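Local atomic coordinates of tyrosine--tRNA ligase (Pyrococcus horikoshii, PDB entry 2CYC), a protein that binds tyrosine and, as a tyrosyl-tRNA synthetase, probably activates it with ATP and transfers it to the acceptor end of tRNA(Tyr). Residues Asp175-Gly180 and Leu216-Val221; Glu22-Leu27 and Val181-Ala186; Lys139-Ser144 and Ile198-Lys203. One frame throughout, in Å; residues are numbered along the deposited sequence.

Contact 1: residues Asp175-Gly180 and Leu216-Val221. With TYR (tyrosine), chain C.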
loop_
_atom_site.group_PDB
_atom_site.type_symbol
_atom_site.label_atom_id
_atom_site.label_comp_id
_atom_site.label_asym_id
_atom_site.label_seq_id
_atom_site.Cartn_x
_atom_site.Cartn_y
_atom_site.Cartn_z
ATOM N N ASP A 175 -1.081 12.435 0.277
ATOM C CA ASP A 175 -0.420 13.601 0.847
ATOM C C ASP A 175 -1.213 14.856 0.515
ATOM O O ASP A 175 -1.278 15.796 1.313
ATOM C CB ASP A 175 0.991 13.778 0.274
ATOM C CG ASP A 175 1.931 12.671 0.676
ATOM O OD1 ASP A 175 1.679 12.020 1.709
ATOM O OD2 ASP A 175 2.931 12.472 -0.038
ATOM N N ILE A 176 -1.797 14.874 -0.679
ATOM C CA ILE A 176 -2.567 16.027 -1.109
ATOM C C ILE A 176 -3.843 16.197 -0.289
ATOM O O ILE A 176 -4.095 17.260 0.288
ATOM C CB ILE A 176 -2.930 15.923 -2.625
ATOM C CG1 ILE A 176 -1.664 16.138 -3.469
ATOM C CG2 ILE A 176 -4.022 16.941 -2.982
ATOM C CD1 ILE A 176 -1.817 15.801 -4.946
ATOM N N PHE A 177 -4.641 15.144 -0.216
ATOM C CA PHE A 177 -5.899 15.235 0.506
ATOM C C PHE A 177 -5.767 15.336 2.010
ATOM O O PHE A 177 -6.527 16.058 2.645
ATOM C CB PHE A 177 -6.795 14.071 0.090
ATOM C CG PHE A 177 -7.201 14.149 -1.348
ATOM C CD1 PHE A 177 -8.173 15.068 -1.757
ATOM C CD2 PHE A 177 -6.537 13.400 -2.312
ATOM C CE1 PHE A 177 -8.469 15.244 -3.112
ATOM C CE2 PHE A 177 -6.825 13.568 -3.675
ATOM C CZ PHE A 177 -7.792 14.496 -4.074
ATOM N N TYR A 178 -4.780 14.650 2.578
ATOM C CA TYR A 178 -4.593 14.697 4.018
ATOM C C TYR A 178 -4.236 16.099 4.516
ATOM O O TYR A 178 -4.648 16.495 5.603
ATOM C CB TYR A 178 -3.502 13.727 4.453
ATOM C CG TYR A 178 -3.498 13.510 5.943
ATOM C CD1 TYR A 178 -4.428 12.657 6.540
ATOM C CD2 TYR A 178 -2.582 14.169 6.760
ATOM C CE1 TYR A 178 -4.439 12.460 7.912
ATOM C CE2 TYR A 178 -2.584 13.983 8.130
ATOM C CZ TYR A 178 -3.513 13.122 8.697
ATOM O OH TYR A 178 -3.494 12.900 10.046
ATOM N N GLN A 179 -3.464 16.846 3.729
ATOM C CA GLN A 179 -3.071 18.201 4.115
ATOM C C GLN A 179 -4.064 19.262 3.610
ATOM O O GLN A 179 -3.836 20.457 3.790
ATOM C CB GLN A 179 -1.670 18.520 3.568
ATOM C CG GLN A 179 -0.596 17.492 3.942
ATOM C CD GLN A 179 0.759 17.810 3.333
ATOM O OE1 GLN A 179 1.557 18.573 3.898
ATOM N NE2 GLN A 179 1.023 17.235 2.166
ATOM N N GLY A 180 -5.153 18.819 2.982
ATOM C CA GLY A 180 -6.153 19.738 2.454
ATOM C C GLY A 180 -5.624 20.605 1.321
ATOM O O GLY A 180 -6.043 21.750 1.155
ATOM N N LEU A 216 -14.442 19.427 -3.363
ATOM C CA LEU A 216 -13.657 20.096 -4.382
ATOM C C LEU A 216 -12.575 19.224 -4.993
ATOM O O LEU A 216 -12.187 18.204 -4.435
ATOM C CB LEU A 216 -12.983 21.335 -3.794
ATOM C CG LEU A 216 -13.841 22.372 -3.076
ATOM C CD1 LEU A 216 -12.919 23.476 -2.552
ATOM C CD2 LEU A 216 -14.902 22.936 -4.028
ATOM N N LYS A 217 -12.099 19.656 -6.155
ATOM C CA LYS A 217 -11.018 18.991 -6.854
ATOM C C LYS A 217 -9.836 19.940 -6.718
ATOM O O LYS A 217 -9.967 21.141 -6.947
ATOM C CB LYS A 217 -11.349 18.804 -8.337
ATOM C CG LYS A 217 -12.449 17.785 -8.589
ATOM C CD LYS A 217 -12.753 17.623 -10.067
ATOM C CE LYS A 217 -13.905 16.638 -10.262
ATOM N NZ LYS A 217 -14.220 16.365 -11.693
ATOM N N PRO A 218 -8.676 19.426 -6.313
ATOM C CA PRO A 218 -7.551 20.350 -6.196
ATOM C C PRO A 218 -7.125 20.794 -7.591
ATOM O O PRO A 218 -7.377 20.096 -8.575
ATOM C CB PRO A 218 -6.474 19.501 -5.524
ATOM C CG PRO A 218 -6.779 18.111 -6.049
ATOM C CD PRO A 218 -8.288 18.059 -5.925
ATOM N N VAL A 219 -6.491 21.957 -7.659
ATOM C CA VAL A 219 -5.977 22.506 -8.902
ATOM C C VAL A 219 -4.510 22.080 -8.990
ATOM O O VAL A 219 -3.754 22.246 -8.033
ATOM C CB VAL A 219 -6.046 24.053 -8.893
ATOM C CG1 VAL A 219 -5.292 24.621 -10.082
ATOM C CG2 VAL A 219 -7.501 24.509 -8.927
ATOM N N ALA A 220 -4.116 21.523 -10.129
ATOM C CA ALA A 220 -2.735 21.098 -10.336
ATOM C C ALA A 220 -1.995 22.187 -11.108
ATOM O O ALA A 220 -2.494 22.680 -12.122
ATOM C CB ALA A 220 -2.700 19.785 -11.125
ATOM N N VAL A 221 -0.820 22.580 -10.621
ATOM C CA VAL A 221 -0.022 23.605 -11.296
ATOM C C VAL A 221 1.367 23.018 -11.494
ATOM O O VAL A 221 2.080 22.721 -10.527
ATOM C CB VAL A 221 0.042 24.934 -10.469
ATOM C CG1 VAL A 221 0.768 26.029 -11.272
ATOM C CG2 VAL A 221 -1.384 25.408 -10.151
HETATM N N TYR C . 7.478 12.317 -6.455
HETATM C CA TYR C . 8.147 13.624 -6.173
HETATM C C TYR C . 9.508 13.686 -6.863
HETATM O O TYR C . 9.952 12.644 -7.392
HETATM C CB TYR C . 8.319 13.812 -4.658
HETATM C CG TYR C . 7.005 13.915 -3.906
HETATM C CD1 TYR C . 6.102 14.942 -4.178
HETATM C CD2 TYR C . 6.666 12.984 -2.921
HETATM C CE1 TYR C . 4.881 15.037 -3.486
HETATM C CE2 TYR C . 5.463 13.074 -2.222
HETATM C CZ TYR C . 4.573 14.096 -2.509
HETATM O OH TYR C . 3.375 14.168 -1.819
HETATM O OXT TYR C . 10.117 14.774 -6.861
#

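Contact 2: residues Glu22-Leu27 and Val181-Ala186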
loop_
_atom_site.group_PDB
_atom_site.type_symbol
_atom_site.label_atom_id
_atom_site.label_comp_id
_atom_site.label_asym_id
_atom_site.label_seq_id
_atom_site.Cartn_x
_atom_site.Cartn_y
_atom_site.Cartn_z
ATOM N N GLU A 22 -10.229 26.947 -15.229
ATOM C CA GLU A 22 -11.618 27.106 -14.839
ATOM C C GLU A 22 -11.832 26.739 -13.364
ATOM O O GLU A 22 -12.523 27.452 -12.640
ATOM C CB GLU A 22 -12.516 26.237 -15.718
ATOM C CG GLU A 22 -13.948 26.154 -15.212
ATOM C CD GLU A 22 -14.826 25.240 -16.058
ATOM O OE1 GLU A 22 -15.956 24.946 -15.622
ATOM O OE2 GLU A 22 -14.390 24.819 -17.154
ATOM N N ASN A 23 -11.245 25.630 -12.916
ATOM C CA ASN A 23 -11.430 25.231 -11.523
ATOM C C ASN A 23 -10.697 26.202 -10.594
ATOM O O ASN A 23 -11.170 26.508 -9.495
ATOM C CB ASN A 23 -10.935 23.799 -11.286
ATOM C CG ASN A 23 -11.307 23.284 -9.898
ATOM O OD1 ASN A 23 -10.532 22.574 -9.252
ATOM N ND2 ASN A 23 -12.504 23.635 -9.440
ATOM N N LEU A 24 -9.550 26.698 -11.048
ATOM C CA LEU A 24 -8.765 27.649 -10.268
ATOM C C LEU A 24 -9.590 28.905 -10.016
ATOM O O LEU A 24 -9.660 29.407 -8.891
ATOM C CB LEU A 24 -7.480 28.018 -11.023
ATOM C CG LEU A 24 -6.628 29.152 -10.437
ATOM C CD1 LEU A 24 -5.993 28.714 -9.112
ATOM C CD2 LEU A 24 -5.552 29.541 -11.449
ATOM N N ARG A 25 -10.201 29.419 -11.080
ATOM C CA ARG A 25 -11.022 30.617 -10.989
ATOM C C ARG A 25 -12.194 30.350 -10.049
ATOM O O ARG A 25 -12.553 31.188 -9.228
ATOM C CB ARG A 25 -11.523 31.008 -12.382
ATOM C CG ARG A 25 -12.513 32.171 -12.401
ATOM C CD ARG A 25 -12.817 32.553 -13.836
ATOM N NE ARG A 25 -13.961 33.442 -13.961
ATOM C CZ ARG A 25 -14.427 33.873 -15.129
ATOM N NH1 ARG A 25 -15.475 34.678 -15.167
ATOM N NH2 ARG A 25 -13.838 33.493 -16.259
ATOM N N HIS A 26 -12.783 29.170 -10.184
ATOM C CA HIS A 26 -13.887 28.760 -9.337
ATOM C C HIS A 26 -13.440 28.819 -7.871
ATOM O O HIS A 26 -14.134 29.386 -7.025
ATOM C CB HIS A 26 -14.309 27.337 -9.713
ATOM C CG HIS A 26 -15.379 26.765 -8.836
ATOM N ND1 HIS A 26 -16.617 27.355 -8.688
ATOM C CD2 HIS A 26 -15.402 25.645 -8.076
ATOM C CE1 HIS A 26 -17.357 26.622 -7.876
ATOM N NE2 HIS A 26 -16.644 25.577 -7.491
ATOM N N LEU A 27 -12.277 28.240 -7.572
ATOM C CA LEU A 27 -11.778 28.259 -6.199
ATOM C C LEU A 27 -11.592 29.686 -5.683
ATOM O O LEU A 27 -11.916 29.974 -4.536
ATOM C CB LEU A 27 -10.453 27.500 -6.079
ATOM C CG LEU A 27 -10.472 25.999 -6.386
ATOM C CD1 LEU A 27 -9.190 25.367 -5.854
ATOM C CD2 LEU A 27 -11.684 25.346 -5.743
ATOM N N VAL A 181 -4.710 20.061 0.522
ATOM C CA VAL A 181 -4.116 20.818 -0.577
ATOM C C VAL A 181 -5.071 21.121 -1.743
ATOM O O VAL A 181 -5.644 20.209 -2.339
ATOM C CB VAL A 181 -2.855 20.081 -1.110
ATOM C CG1 VAL A 181 -2.279 20.810 -2.306
ATOM C CG2 VAL A 181 -1.810 19.986 -0.002
ATOM N N THR A 182 -5.254 22.408 -2.054
ATOM C CA THR A 182 -6.127 22.816 -3.160
ATOM C C THR A 182 -5.285 23.325 -4.333
ATOM O O THR A 182 -5.782 23.471 -5.449
ATOM C CB THR A 182 -7.140 23.925 -2.730
ATOM O OG1 THR A 182 -6.442 24.986 -2.066
ATOM C CG2 THR A 182 -8.210 23.353 -1.800
ATOM N N ILE A 183 -4.016 23.618 -4.062
ATOM C CA ILE A 183 -3.085 24.057 -5.104
ATOM C C ILE A 183 -1.936 23.042 -5.087
ATOM O O ILE A 183 -0.957 23.205 -4.347
ATOM C CB ILE A 183 -2.510 25.483 -4.827
ATOM C CG1 ILE A 183 -3.644 26.514 -4.748
ATOM C CG2 ILE A 183 -1.509 25.871 -5.925
ATOM C CD1 ILE A 183 -4.497 26.636 -6.008
ATOM N N ALA A 184 -2.068 21.986 -5.887
ATOM C CA ALA A 184 -1.049 20.932 -5.946
ATOM C C ALA A 184 0.003 21.338 -6.969
ATOM O O ALA A 184 -0.238 21.307 -8.179
ATOM C CB ALA A 184 -1.694 19.593 -6.323
ATOM N N HIS A 185 1.172 21.713 -6.460
ATOM C CA HIS A 185 2.279 22.199 -7.273
ATOM C C HIS A 185 3.423 21.185 -7.428
ATOM O O HIS A 185 3.852 20.546 -6.460
ATOM C CB HIS A 185 2.783 23.509 -6.643
ATOM C CG HIS A 185 4.042 24.045 -7.246
ATOM N ND1 HIS A 185 5.002 24.695 -6.499
ATOM C CD2 HIS A 185 4.515 24.007 -8.514
ATOM C CE1 HIS A 185 6.015 25.026 -7.278
ATOM N NE2 HIS A 185 5.746 24.618 -8.506
ATOM N N ALA A 186 3.902 21.037 -8.661
ATOM C CA ALA A 186 4.999 20.124 -8.971
ATOM C C ALA A 186 5.567 20.427 -10.347
ATOM O O ALA A 186 5.035 21.260 -11.084
ATOM C CB ALA A 186 4.509 18.663 -8.944
#

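Contact 3: residues Lys139-Ser144 and Ile198-Lys203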
loop_
_atom_site.group_PDB
_atom_site.type_symbol
_atom_site.label_atom_id
_atom_site.label_comp_id
_atom_site.label_asym_id
_atom_site.label_seq_id
_atom_site.Cartn_x
_atom_site.Cartn_y
_atom_site.Cartn_z
ATOM N N LYS A 139 -8.690 2.255 -3.265
ATOM C CA LYS A 139 -9.900 1.535 -3.652
ATOM C C LYS A 139 -10.461 2.102 -4.957
ATOM O O LYS A 139 -11.241 1.436 -5.635
ATOM C CB LYS A 139 -10.988 1.676 -2.587
ATOM C CG LYS A 139 -10.870 0.767 -1.393
ATOM C CD LYS A 139 -11.976 1.103 -0.403
ATOM C CE LYS A 139 -12.677 -0.137 0.107
ATOM N NZ LYS A 139 -13.369 -0.886 -0.973
ATOM N N ASN A 140 -10.066 3.326 -5.310
ATOM C CA ASN A 140 -10.576 3.969 -6.525
ATOM C C ASN A 140 -9.579 4.053 -7.662
ATOM O O ASN A 140 -9.799 4.789 -8.619
ATOM C CB ASN A 140 -11.066 5.385 -6.210
ATOM C CG ASN A 140 -12.199 5.391 -5.208
ATOM O OD1 ASN A 140 -11.983 5.531 -4.003
ATOM N ND2 ASN A 140 -13.417 5.221 -5.699
ATOM N N VAL A 141 -8.484 3.312 -7.549
ATOM C CA VAL A 141 -7.446 3.316 -8.565
ATOM C C VAL A 141 -7.036 1.873 -8.857
ATOM O O VAL A 141 -6.829 1.082 -7.939
ATOM C CB VAL A 141 -6.197 4.096 -8.081
ATOM C CG1 VAL A 141 -5.179 4.195 -9.210
ATOM C CG2 VAL A 141 -6.595 5.479 -7.587
ATOM N N THR A 142 -6.914 1.532 -10.131
ATOM C CA THR A 142 -6.528 0.178 -10.490
ATOM C C THR A 142 -5.033 -0.026 -10.375
ATOM O O THR A 142 -4.248 0.925 -10.441
ATOM C CB THR A 142 -6.924 -0.157 -11.931
ATOM O OG1 THR A 142 -6.195 0.688 -12.828
ATOM C CG2 THR A 142 -8.430 0.043 -12.134
ATOM N N LEU A 143 -4.645 -1.280 -10.201
ATOM C CA LEU A 143 -3.243 -1.642 -10.114
ATOM C C LEU A 143 -2.543 -1.167 -11.383
ATOM O O LEU A 143 -1.467 -0.569 -11.331
ATOM C CB LEU A 143 -3.110 -3.165 -9.989
ATOM C CG LEU A 143 -1.714 -3.760 -10.158
ATOM C CD1 LEU A 143 -0.755 -3.138 -9.141
ATOM C CD2 LEU A 143 -1.785 -5.271 -9.983
ATOM N N SER A 144 -3.168 -1.427 -12.528
ATOM C CA SER A 144 -2.595 -1.039 -13.815
ATOM C C SER A 144 -2.337 0.463 -13.866
ATOM O O SER A 144 -1.320 0.908 -14.390
ATOM C CB SER A 144 -3.533 -1.446 -14.960
ATOM O OG SER A 144 -4.737 -0.704 -14.921
ATOM N N ILE A 198 -7.202 14.408 -9.074
ATOM C CA ILE A 198 -8.384 15.093 -9.555
ATOM C C ILE A 198 -9.516 14.109 -9.828
ATOM O O ILE A 198 -10.670 14.399 -9.515
ATOM C CB ILE A 198 -8.044 15.927 -10.807
ATOM C CG1 ILE A 198 -7.181 17.120 -10.385
ATOM C CG2 ILE A 198 -9.304 16.410 -11.491
ATOM C CD1 ILE A 198 -6.510 17.858 -11.545
ATOM N N GLU A 199 -9.186 12.944 -10.383
ATOM C CA GLU A 199 -10.182 11.899 -10.662
ATOM C C GLU A 199 -10.869 11.325 -9.405
ATOM O O GLU A 199 -12.074 11.072 -9.415
ATOM C CB GLU A 199 -9.535 10.732 -11.417
ATOM C CG GLU A 199 -9.509 10.871 -12.933
ATOM C CD GLU A 199 -8.654 9.799 -13.600
ATOM O OE1 GLU A 199 -8.654 8.644 -13.115
ATOM O OE2 GLU A 199 -7.992 10.111 -14.616
ATOM N N VAL A 200 -10.112 11.116 -8.327
ATOM C CA VAL A 200 -10.695 10.541 -7.115
ATOM C C VAL A 200 -11.174 11.542 -6.064
ATOM O O VAL A 200 -11.811 11.146 -5.085
ATOM C CB VAL A 200 -9.689 9.589 -6.407
ATOM C CG1 VAL A 200 -9.161 8.533 -7.400
ATOM C CG2 VAL A 200 -8.528 10.407 -5.801
ATOM N N ALA A 201 -10.874 12.825 -6.260
ATOM C CA ALA A 201 -11.228 13.851 -5.268
ATOM C C ALA A 201 -12.624 13.776 -4.658
ATOM O O ALA A 201 -12.781 13.810 -3.435
ATOM C CB ALA A 201 -11.018 15.247 -5.859
ATOM N N GLN A 202 -13.637 13.692 -5.510
ATOM C CA GLN A 202 -15.003 13.672 -5.034
ATOM C C GLN A 202 -15.511 12.317 -4.571
ATOM O O GLN A 202 -16.642 12.204 -4.108
ATOM C CB GLN A 202 -15.908 14.264 -6.110
ATOM C CG GLN A 202 -15.551 15.721 -6.404
ATOM C CD GLN A 202 -16.462 16.372 -7.429
ATOM O OE1 GLN A 202 -16.836 17.532 -7.284
ATOM N NE2 GLN A 202 -16.810 15.637 -8.472
ATOM N N LYS A 203 -14.666 11.296 -4.670
ATOM C CA LYS A 203 -15.048 9.957 -4.231
ATOM C C LYS A 203 -14.501 9.636 -2.841
ATOM O O LYS A 203 -14.878 8.627 -2.244
ATOM C CB LYS A 203 -14.518 8.910 -5.205
ATOM C CG LYS A 203 -14.889 9.168 -6.650
ATOM C CD LYS A 203 -14.341 8.068 -7.543
ATOM C CE LYS A 203 -14.609 8.364 -9.008
ATOM N NZ LYS A 203 -14.143 7.244 -9.864
HETATM O O HOH W 1 -11.400 7.134 -9.517
HETATM O O HOH W 2 -8.148 6.482 -11.012
#

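Contact 1: residues Asp175-Gly180 and Leu216-Val221
The pyrrolidine ring of P218 packs against the side chains of I176 and F177. Its CD lies 4.0 Å from CE1 of F177 and about as far from CZ, and the two side chains cross at about a right angle. With chi1 at -65°, F177 has its CG anti to the carbonyl carbon, and the ring reaches out to P218 although its CB does not point there. From the preceding residue, the CG2 branch of I176 approaches CG of P218 at 4.3 Å. The contact is wholly apolar. It packs the C-terminal turn of helix 164-178 against P218, at the break in strand 214-223, in the nucleotide-binding fold of a class I synthetase catalytic domain. D175, one residue before I176, serves the tyrosine pocket: the ligand OH donates a very short hydrogen bond of 2.5 Å to OD2 of D175, while OD1 is bonded to Y130. The side chain of I176 also lies close to Y37, another tyrosine-binding residue. Behind D175 the helix end is secured by Q179, whose NE2 donates to O of D175 at 2.8 Å (161° at the hydrogen), from above the carbonyl plane. G180, with positive phi, closes the helix in a Schellman motif.

Contact 2: residues Glu22-Leu27 and Val181-Ala186
Two leucines one turn apart on helix 21-30, L24 and L27, meet T182 and I183, the latter on strand 183-187. Van der Waals packing carries the whole contact. L24 and I183 meet methyl to methyl, their CD1 atoms 4.0 Å apart and the side chains slanting across each other. The CB of L24 does not aim at the strand; the side chain swings its CG anti to the backbone N (chi1 172°), and this brings CD1 up to the isoleucine. L27 faces the strand more directly, its CD1 lying 4.0 Å from CB of T182 and 3.9 Å from the backbone O of T182. The methyl therefore covers the root of the threonine and part of its peptide. No hydrogen bond joins the two segments, and the polar end of T182 is served from a third part of the chain: OG1 is hydrogen-bonded to O of P33 and to N of Q35, just ahead of strand 36-40. Helix 21-30 thus covers one face of the mixed sheet of the class I synthetase catalytic domain, where L27 also touches L216 and V219 of strand 214-223, while L24 reaches V10 and L11 of helix 3-11.

Contact 3: residues Lys139-Ser144 and Ile198-Lys203
The amide of N140 has the aliphatic chain of K203 over one face: CB and CD of the lysine lie above the outer end of the amide, with K203 CD 4.1 Å from N140 CG. K203 is fully extended beyond CG, which carries its ammonium past the amide to a bridging water. At the root of the asparagine, CB of N140 packs 3.9 Å from CG1 of V200. The same CG1 of V200 touches CG2 of V141 at 4.0 Å, the two valines crossing at about a right angle, so that one methyl fits against both residues. The remaining links run through water. One water donates to O of N140 at 3.0 Å and accepts from NZ of K203 at 2.8 Å. A second gives E199 OE1 a bond of 3.1 Å but holds the N140 carbonyl only weakly. E199 OE1 also forms a salt bridge with R145 of helix 143-148. The contact joins helix 191-200 and the residues after it to the segment leading into helix 143-148, whose N-cap is T142. V141 rests on M170 of helix 164-178, and on the dimer side the backbones of V141 and L143 hydrogen-bond to the second subunit, on which T142 and L143 also pack.

Contacts 1 and 2 share the sheet, their centres 8 Å apart: strands 183-187 and 214-223 run parallel, with V219 N 2.8 Å from O of T182 and V219 O 2.7 Å from N of A184, both probable hydrogen bonds. Helix 191-200 lies in the chain between these strands, and its end supplies half of contact 3. There A201 CA lies 3.7 Å from F177 CZ, joining contacts 1 and 3, whose centres are 13 Å apart. Contacts 2 and 3 do not touch; their nearest atoms are about 7 Å apart. Only contact 1 reaches the bound tyrosine, through D175; the side chains of I183 and V200 each remain about 13 Å from it.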